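Local coordinates for tannase (Lactobacillus plantarum, PDB 3WA7), which catalyses, as a tannase of the alpha/beta-hydrolase family, the hydrolysis of galloyl ester bonds in tannins, at residues 300-305 and 325-330; 316-320 and 334-339. The contacts are given in a common frame with arbitrary orientation. Residue numbers count along the deposited sequence, not the author numbering.

How the contacts relate
Both contacts belong to the same corner of the chain: the contact centres lie about 27 Å (contact 1) and 26 Å (contact 2) from the centre of the chain and about 12 Å from each other. Their segments alternate along the sequence: helix 291-309 leads through 316-320 into the hairpin whose second strand, 326-330, runs on into helix 332-339. Phe320 of contact 2 joins them, its CD2 lying 3.6 Å from Val327 CG1 and its CE2 3.6 Å from Ala304 CB, both of contact 1. The Leu339 side chain of contact 2 comes close to the putative Ser163-His451-Asp419 triad. A sulfate ion, probably from the crystallisation liquor, sits about 6 Å from the Leu330 side chain.

Contact 1 (300-305 and 325-330); sequences LISSAQ and NQVTDL
Segment 300-305, inside helix 291-309, runs nearly antiparallel to strand 326-330: the axes make 161° and approach to 8.1 Å, with Gln305 facing Val327 (CA to CA 5.7 Å). Ile301, Gln305 and Val327 bury the most surface. Gln305 leaves the helix sideways and, with chi1 t and chi2 p, bends its amide to the start of the strand. Gln305 OE1 accepts from Val327 N at 2.8 Å, and Gln305 NE2 donates to Asn325 O at 3.0 Å and also bonds Asp309. One water donates to both Gln305 OE1 (2.7 Å) and Val327 O (2.9 Å). Val327, chi1 t, points at the helix, its CG2 4.2 Å from Ala304 CB. With Ile301 m then t, Ile301 CG2 lies 3.9 Å from Val327 CG1, and Ile301 CG1 3.6 Å from Leu330 CB; Leu300 CB meets Leu330 CD2 at 3.7 Å. Thr328 and Asp329, which form a classic beta bulge with Val321, point away from the helix, Val327 and Leu330 toward it. The hairpin thus packs on a helix within insertion 204-409, between core strands 199-203 and 410-414. The chemistry is split: an apolar seam from Leu300 to Val327, and one glutamine amide satisfying a backbone NH and a carbonyl.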
ATOM      1  N   LEU A 300      -0.508  -9.892 -17.792  1.00  5.15           N
ATOM      2  CA  LEU A 300      -0.055 -11.188 -17.300  1.00  6.10           C
ATOM      3  C   LEU A 300       0.838 -11.865 -18.340  1.00  6.31           C
ATOM      4  O   LEU A 300       1.767 -12.595 -17.994  1.00  6.77           O
ATOM      5  CB  LEU A 300      -1.260 -12.066 -16.943  1.00  6.87           C
ATOM      6  CG  LEU A 300      -1.858 -11.684 -15.584  1.00  7.30           C
ATOM      7  CD1 LEU A 300      -3.282 -12.211 -15.447  1.00  8.49           C
ATOM      8  CD2 LEU A 300      -0.969 -12.233 -14.478  1.00  9.09           C
ATOM      9  N   ILE A 301       0.563 -11.622 -19.618  1.00  6.67           N
ATOM     10  CA  ILE A 301       1.389 -12.199 -20.671  1.00  6.25           C
ATOM     11  C   ILE A 301       2.764 -11.542 -20.582  1.00  7.97           C
ATOM     12  O   ILE A 301       3.793 -12.207 -20.690  1.00  7.13           O
ATOM     13  CB  ILE A 301       0.777 -11.952 -22.071  1.00  6.59           C
ATOM     14  CG1 ILE A 301      -0.453 -12.849 -22.253  1.00  6.46           C
ATOM     15  CG2 ILE A 301       1.817 -12.242 -23.164  1.00  7.52           C
ATOM     16  CD1 ILE A 301      -1.204 -12.626 -23.552  1.00  8.53           C
ATOM     17  N   SER A 302       2.772 -10.231 -20.367  1.00  6.66           N
ATOM     18  CA  SER A 302       4.022  -9.492 -20.252  1.00  8.35           C
ATOM     19  C   SER A 302       4.809  -9.958 -19.027  1.00  7.28           C
ATOM     20  O   SER A 302       6.039 -10.056 -19.069  1.00  6.70           O
ATOM     21  CB  SER A 302       3.739  -7.991 -20.154  1.00  7.23           C
ATOM     22  OG  SER A 302       4.945  -7.256 -20.053  1.00 10.20           O
ATOM     23  N   SER A 303       4.093 -10.245 -17.942  1.00  6.20           N
ATOM     24  CA  SER A 303       4.718 -10.716 -16.709  1.00  5.33           C
ATOM     25  C   SER A 303       5.418 -12.048 -16.952  1.00  5.96           C
ATOM     26  O   SER A 303       6.562 -12.246 -16.535  1.00  6.55           O
ATOM     27  CB  SER A 303       3.667 -10.891 -15.610  1.00  6.00           C
ATOM     28  OG  SER A 303       4.248 -11.448 -14.441  1.00  4.61           O
ATOM     29  N   ALA A 304       4.718 -12.955 -17.627  1.00  6.28           N
ATOM     30  CA  ALA A 304       5.260 -14.269 -17.947  1.00  6.00           C
ATOM     31  C   ALA A 304       6.449 -14.137 -18.892  1.00  6.49           C
ATOM     32  O   ALA A 304       7.456 -14.831 -18.738  1.00  6.36           O
ATOM     33  CB  ALA A 304       4.184 -15.134 -18.594  1.00  6.40           C
ATOM     34  N   GLN A 305       6.326 -13.253 -19.878  1.00  5.94           N
ATOM     35  CA  GLN A 305       7.399 -13.047 -20.847  1.00  7.41           C
ATOM     36  C   GLN A 305       8.675 -12.594 -20.150  1.00  7.60           C
ATOM     37  O   GLN A 305       9.757 -13.123 -20.405  1.00  6.72           O
ATOM     38  CB  GLN A 305       6.998 -11.996 -21.880  1.00  6.29           C
ATOM     39  CG  GLN A 305       8.019 -11.808 -23.001  1.00  7.90           C
ATOM     40  CD  GLN A 305       8.100 -13.016 -23.909  1.00  9.33           C
ATOM     41  OE1 GLN A 305       7.134 -13.355 -24.592  1.00  8.39           O
ATOM     42  NE2 GLN A 305       9.255 -13.680 -23.917  1.00  8.62           N
ATOM     43  N   ASN A 325      10.377 -18.455 -28.180  1.00 19.61           N
ATOM     44  CA  ASN A 325      10.723 -17.905 -26.869  1.00 20.48           C
ATOM     45  C   ASN A 325       9.721 -16.822 -26.478  1.00 17.71           C
ATOM     46  O   ASN A 325       9.978 -16.028 -25.576  1.00 17.43           O
ATOM     47  CB  ASN A 325      12.127 -17.290 -26.876  1.00 23.67           C
ATOM     48  CG  ASN A 325      13.223 -18.318 -26.670  1.00 27.06           C
ATOM     49  OD1 ASN A 325      13.110 -19.203 -25.820  1.00 29.93           O
ATOM     50  ND2 ASN A 325      14.302 -18.193 -27.435  1.00 29.31           N
ATOM     51  N   GLN A 326       8.577 -16.796 -27.152  1.00 16.88           N
ATOM     52  CA  GLN A 326       7.570 -15.783 -26.875  1.00 16.57           C
ATOM     53  C   GLN A 326       6.254 -16.320 -26.323  1.00 14.99           C
ATOM     54  O   GLN A 326       5.760 -17.360 -26.761  1.00 14.55           O
ATOM     55  CB  GLN A 326       7.282 -14.985 -28.152  1.00 19.79           C
ATOM     56  CG  GLN A 326       8.497 -14.265 -28.723  1.00 21.94           C
ATOM     57  CD  GLN A 326       9.045 -13.210 -27.780  1.00 25.61           C
ATOM     58  OE1 GLN A 326       8.333 -12.288 -27.383  1.00 29.03           O
ATOM     59  NE2 GLN A 326      10.318 -13.341 -27.417  1.00 26.96           N
ATOM     60  N   VAL A 327       5.704 -15.605 -25.347  1.00 13.23           N
ATOM     61  CA  VAL A 327       4.418 -15.968 -24.761  1.00 11.24           C
ATOM     62  C   VAL A 327       3.431 -15.250 -25.680  1.00 11.52           C
ATOM     63  O   VAL A 327       3.319 -14.023 -25.647  1.00 11.13           O
ATOM     64  CB  VAL A 327       4.278 -15.429 -23.323  1.00 11.21           C
ATOM     65  CG1 VAL A 327       2.969 -15.914 -22.717  1.00  9.19           C
ATOM     66  CG2 VAL A 327       5.460 -15.883 -22.475  1.00  9.91           C
ATOM     67  N   THR A 328       2.722 -16.017 -26.501  1.00 11.63           N
ATOM     68  CA  THR A 328       1.805 -15.440 -27.477  1.00 12.44           C
ATOM     69  C   THR A 328       0.333 -15.304 -27.119  1.00 12.86           C
ATOM     70  O   THR A 328      -0.406 -14.605 -27.810  1.00 13.29           O
ATOM     71  CB  THR A 328       1.899 -16.205 -28.804  1.00 13.96           C
ATOM     72  OG1 THR A 328       1.573 -17.584 -28.586  1.00 13.49           O
ATOM     73  CG2 THR A 328       3.310 -16.108 -29.364  1.00 15.47           C
ATOM     74  N   ASP A 329      -0.111 -15.968 -26.061  1.00 12.35           N
ATOM     75  CA  ASP A 329      -1.510 -15.854 -25.684  1.00 11.92           C
ATOM     76  C   ASP A 329      -1.736 -16.364 -24.273  1.00 11.28           C
ATOM     77  O   ASP A 329      -0.855 -16.974 -23.668  1.00  8.11           O
ATOM     78  CB  ASP A 329      -2.393 -16.639 -26.657  1.00 15.30           C
ATOM     79  CG  ASP A 329      -3.764 -16.006 -26.841  1.00 18.72           C
ATOM     80  OD1 ASP A 329      -4.233 -15.302 -25.922  1.00 19.69           O
ATOM     81  OD2 ASP A 329      -4.377 -16.221 -27.909  1.00 21.31           O
ATOM     82  N   LEU A 330      -2.933 -16.113 -23.759  1.00  8.96           N
ATOM     83  CA  LEU A 330      -3.284 -16.534 -22.417  1.00  8.92           C
ATOM     84  C   LEU A 330      -4.780 -16.719 -22.240  1.00  9.08           C
ATOM     85  O   LEU A 330      -5.576 -15.871 -22.654  1.00  9.66           O
ATOM     86  CB  LEU A 330      -2.800 -15.503 -21.389  1.00  8.78           C
ATOM     87  CG  LEU A 330      -3.385 -15.646 -19.975  1.00  9.21           C
ATOM     88  CD1 LEU A 330      -2.923 -16.952 -19.350  1.00  8.69           C
ATOM     89  CD2 LEU A 330      -2.961 -14.463 -19.117  1.00  9.44           C
TER
HETATM   90  O   HOH W   1       4.960 -11.778 -25.019  1.00 16.48           O

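Contact 2 (316-320 and 334-339); sequences KYAGF and AYLKSL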
ATOM      1  N   LYS A 316       3.959 -23.549 -14.853  1.00 10.59           N
ATOM      2  CA  LYS A 316       3.572 -23.736 -13.465  1.00  9.63           C
ATOM      3  C   LYS A 316       2.063 -23.547 -13.380  1.00 10.55           C
ATOM      4  O   LYS A 316       1.346 -24.422 -12.891  1.00 12.34           O
ATOM      5  CB  LYS A 316       4.295 -22.710 -12.586  1.00 11.48           C
ATOM      6  CG  LYS A 316       4.046 -22.877 -11.099  1.00 10.12           C
ATOM      7  CD  LYS A 316       4.954 -21.969 -10.279  1.00 11.75           C
ATOM      8  CE  LYS A 316       4.658 -22.108  -8.796  1.00 12.06           C
ATOM      9  NZ  LYS A 316       5.571 -21.277  -7.964  1.00 12.58           N
ATOM     10  N   TYR A 317       1.590 -22.399 -13.857  1.00  8.72           N
ATOM     11  CA  TYR A 317       0.161 -22.107 -13.867  1.00  7.85           C
ATOM     12  C   TYR A 317      -0.349 -22.373 -15.275  1.00  7.96           C
ATOM     13  O   TYR A 317       0.367 -22.156 -16.255  1.00  7.24           O
ATOM     14  CB  TYR A 317      -0.118 -20.644 -13.509  1.00  8.75           C
ATOM     15  CG  TYR A 317       0.432 -20.217 -12.174  1.00  9.53           C
ATOM     16  CD1 TYR A 317       1.700 -19.646 -12.073  1.00 11.91           C
ATOM     17  CD2 TYR A 317      -0.304 -20.407 -11.006  1.00 10.80           C
ATOM     18  CE1 TYR A 317       2.222 -19.271 -10.842  1.00 11.99           C
ATOM     19  CE2 TYR A 317       0.210 -20.038  -9.768  1.00 13.53           C
ATOM     20  CZ  TYR A 317       1.471 -19.470  -9.693  1.00 13.12           C
ATOM     21  OH  TYR A 317       1.985 -19.105  -8.471  1.00 14.88           O
ATOM     22  N   ALA A 318      -1.588 -22.835 -15.373  1.00  7.88           N
ATOM     23  CA  ALA A 318      -2.186 -23.138 -16.667  1.00  8.65           C
ATOM     24  C   ALA A 318      -2.633 -21.879 -17.405  1.00  9.44           C
ATOM     25  O   ALA A 318      -2.725 -20.798 -16.815  1.00  8.79           O
ATOM     26  CB  ALA A 318      -3.378 -24.069 -16.470  1.00 11.01           C
ATOM     27  N   GLY A 319      -2.887 -22.025 -18.705  1.00  8.45           N
ATOM     28  CA  GLY A 319      -3.381 -20.907 -19.489  1.00  8.87           C
ATOM     29  C   GLY A 319      -2.529 -20.282 -20.578  1.00  8.13           C
ATOM     30  O   GLY A 319      -3.070 -19.798 -21.572  1.00  8.26           O
ATOM     31  N   PHE A 320      -1.211 -20.284 -20.414  1.00  8.50           N
ATOM     32  CA  PHE A 320      -0.349 -19.652 -21.403  1.00  7.85           C
ATOM     33  C   PHE A 320      -0.028 -20.459 -22.652  1.00 10.32           C
ATOM     34  O   PHE A 320      -0.015 -21.690 -22.642  1.00 10.74           O
ATOM     35  CB  PHE A 320       0.964 -19.198 -20.753  1.00  8.35           C
ATOM     36  CG  PHE A 320       0.785 -18.159 -19.684  1.00  7.83           C
ATOM     37  CD1 PHE A 320       0.550 -18.531 -18.362  1.00  8.95           C
ATOM     38  CD2 PHE A 320       0.832 -16.804 -20.001  1.00  8.58           C
ATOM     39  CE1 PHE A 320       0.365 -17.567 -17.370  1.00  8.77           C
ATOM     40  CE2 PHE A 320       0.646 -15.831 -19.015  1.00  7.73           C
ATOM     41  CZ  PHE A 320       0.413 -16.214 -17.698  1.00  6.84           C
ATOM     42  N   ALA A 334      -8.416 -19.658 -17.274  1.00  8.15           N
ATOM     43  CA  ALA A 334      -7.658 -20.848 -16.898  1.00  8.38           C
ATOM     44  C   ALA A 334      -6.563 -20.484 -15.899  1.00  8.31           C
ATOM     45  O   ALA A 334      -6.339 -21.203 -14.926  1.00  7.52           O
ATOM     46  CB  ALA A 334      -7.046 -21.497 -18.135  1.00  9.78           C
ATOM     47  N   TYR A 335      -5.887 -19.362 -16.139  1.00  5.82           N
ATOM     48  CA  TYR A 335      -4.827 -18.919 -15.239  1.00  6.22           C
ATOM     49  C   TYR A 335      -5.384 -18.642 -13.844  1.00  7.10           C
ATOM     50  O   TYR A 335      -4.814 -19.073 -12.838  1.00  6.53           O
ATOM     51  CB  TYR A 335      -4.158 -17.648 -15.777  1.00  5.74           C
ATOM     52  CG  TYR A 335      -3.130 -17.064 -14.828  1.00  7.10           C
ATOM     53  CD1 TYR A 335      -1.897 -17.684 -14.644  1.00  7.36           C
ATOM     54  CD2 TYR A 335      -3.410 -15.916 -14.083  1.00  5.97           C
ATOM     55  CE1 TYR A 335      -0.964 -17.179 -13.737  1.00  8.17           C
ATOM     56  CE2 TYR A 335      -2.488 -15.404 -13.173  1.00  7.36           C
ATOM     57  CZ  TYR A 335      -1.265 -16.044 -13.007  1.00  7.83           C
ATOM     58  OH  TYR A 335      -0.344 -15.552 -12.108  1.00  6.45           O
ATOM     59  N   LEU A 336      -6.499 -17.922 -13.789  1.00  7.33           N
ATOM     60  CA  LEU A 336      -7.116 -17.586 -12.510  1.00  6.84           C
ATOM     61  C   LEU A 336      -7.542 -18.818 -11.725  1.00  8.29           C
ATOM     62  O   LEU A 336      -7.386 -18.866 -10.503  1.00  9.49           O
ATOM     63  CB  LEU A 336      -8.306 -16.649 -12.739  1.00  6.67           C
ATOM     64  CG  LEU A 336      -7.849 -15.307 -13.322  1.00  5.99           C
ATOM     65  CD1 LEU A 336      -9.045 -14.478 -13.747  1.00  6.94           C
ATOM     66  CD2 LEU A 336      -7.002 -14.565 -12.285  1.00  7.92           C
ATOM     67  N   LYS A 337      -8.077 -19.818 -12.420  1.00  8.66           N
ATOM     68  CA  LYS A 337      -8.495 -21.045 -11.752  1.00  9.75           C
ATOM     69  C   LYS A 337      -7.260 -21.757 -11.203  1.00 10.19           C
ATOM     70  O   LYS A 337      -7.288 -22.334 -10.114  1.00 10.11           O
ATOM     71  CB  LYS A 337      -9.231 -21.958 -12.738  1.00 11.79           C
ATOM     72  CG  LYS A 337      -9.687 -23.281 -12.143  1.00 15.26           C
ATOM     73  CD  LYS A 337     -10.441 -24.114 -13.174  1.00 18.10           C
ATOM     74  CE  LYS A 337     -10.881 -25.448 -12.589  1.00 21.45           C
ATOM     75  NZ  LYS A 337     -11.572 -26.300 -13.603  1.00 23.64           N
ATOM     76  N   SER A 338      -6.175 -21.701 -11.969  1.00  9.12           N
ATOM     77  CA  SER A 338      -4.917 -22.329 -11.586  1.00 10.19           C
ATOM     78  C   SER A 338      -4.303 -21.602 -10.389  1.00  9.19           C
ATOM     79  O   SER A 338      -3.787 -22.225  -9.466  1.00  9.96           O
ATOM     80  CB  SER A 338      -3.946 -22.306 -12.775  1.00 11.52           C
ATOM     81  OG  SER A 338      -2.741 -22.985 -12.476  1.00 12.71           O
ATOM     82  N   LEU A 339      -4.381 -20.276 -10.410  1.00  9.32           N
ATOM     83  CA  LEU A 339      -3.840 -19.449  -9.335  1.00  8.08           C
ATOM     84  C   LEU A 339      -4.628 -19.630  -8.034  1.00  8.42           C
ATOM     85  O   LEU A 339      -4.055 -19.622  -6.941  1.00  7.55           O
ATOM     86  CB  LEU A 339      -3.875 -17.981  -9.759  1.00  8.93           C
ATOM     87  CG  LEU A 339      -3.333 -16.961  -8.759  1.00  9.26           C
ATOM     88  CD1 LEU A 339      -1.886 -17.293  -8.406  1.00 10.03           C
ATOM     89  CD2 LEU A 339      -3.440 -15.573  -9.364  1.00 12.12           C
TER
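Tyr335 reaches from helix 332-339 between Tyr317 and Phe320, and the three rings form an aromatic cluster of offset edge-to-face (T-shaped) pairs. The edge of Tyr335 is turned to the face of Tyr317 (centroids 5.5 Å apart, planes at 64°), and the edge of Phe320 to the face of Tyr335 (5.6 Å, 75°). The hydroxyls bond beyond the two segments, Tyr335 to Ala417 O and Tyr317 to Asp448, which also forms a salt bridge with Lys316. Leu339 extends the apolar packing, its CD1 3.7 Å from Tyr317 CE2. Next to the cluster the loop backbone comes close to the helix: Gly319 and Tyr335 have CA atoms 4.9 Å apart. At phi 113° and psi -32° a CB on Gly319 would jam against the preceding carbonyl; separately, the nearness of the helix would crowd it against Tyr335 N. Loop 316-319 and the first strand residue, Phe320, are thereby joined to helix 332-339, beyond the hairpin, within insertion 204-409, consistent with a lid-type insertion of an alpha/beta-hydrolase. Ala318 O merely meets Tyr335 CA in a CA-H...O contact at 3.2 Å; Ala318 is held by its N, which donates to Ser338 OG at 3.1 Å.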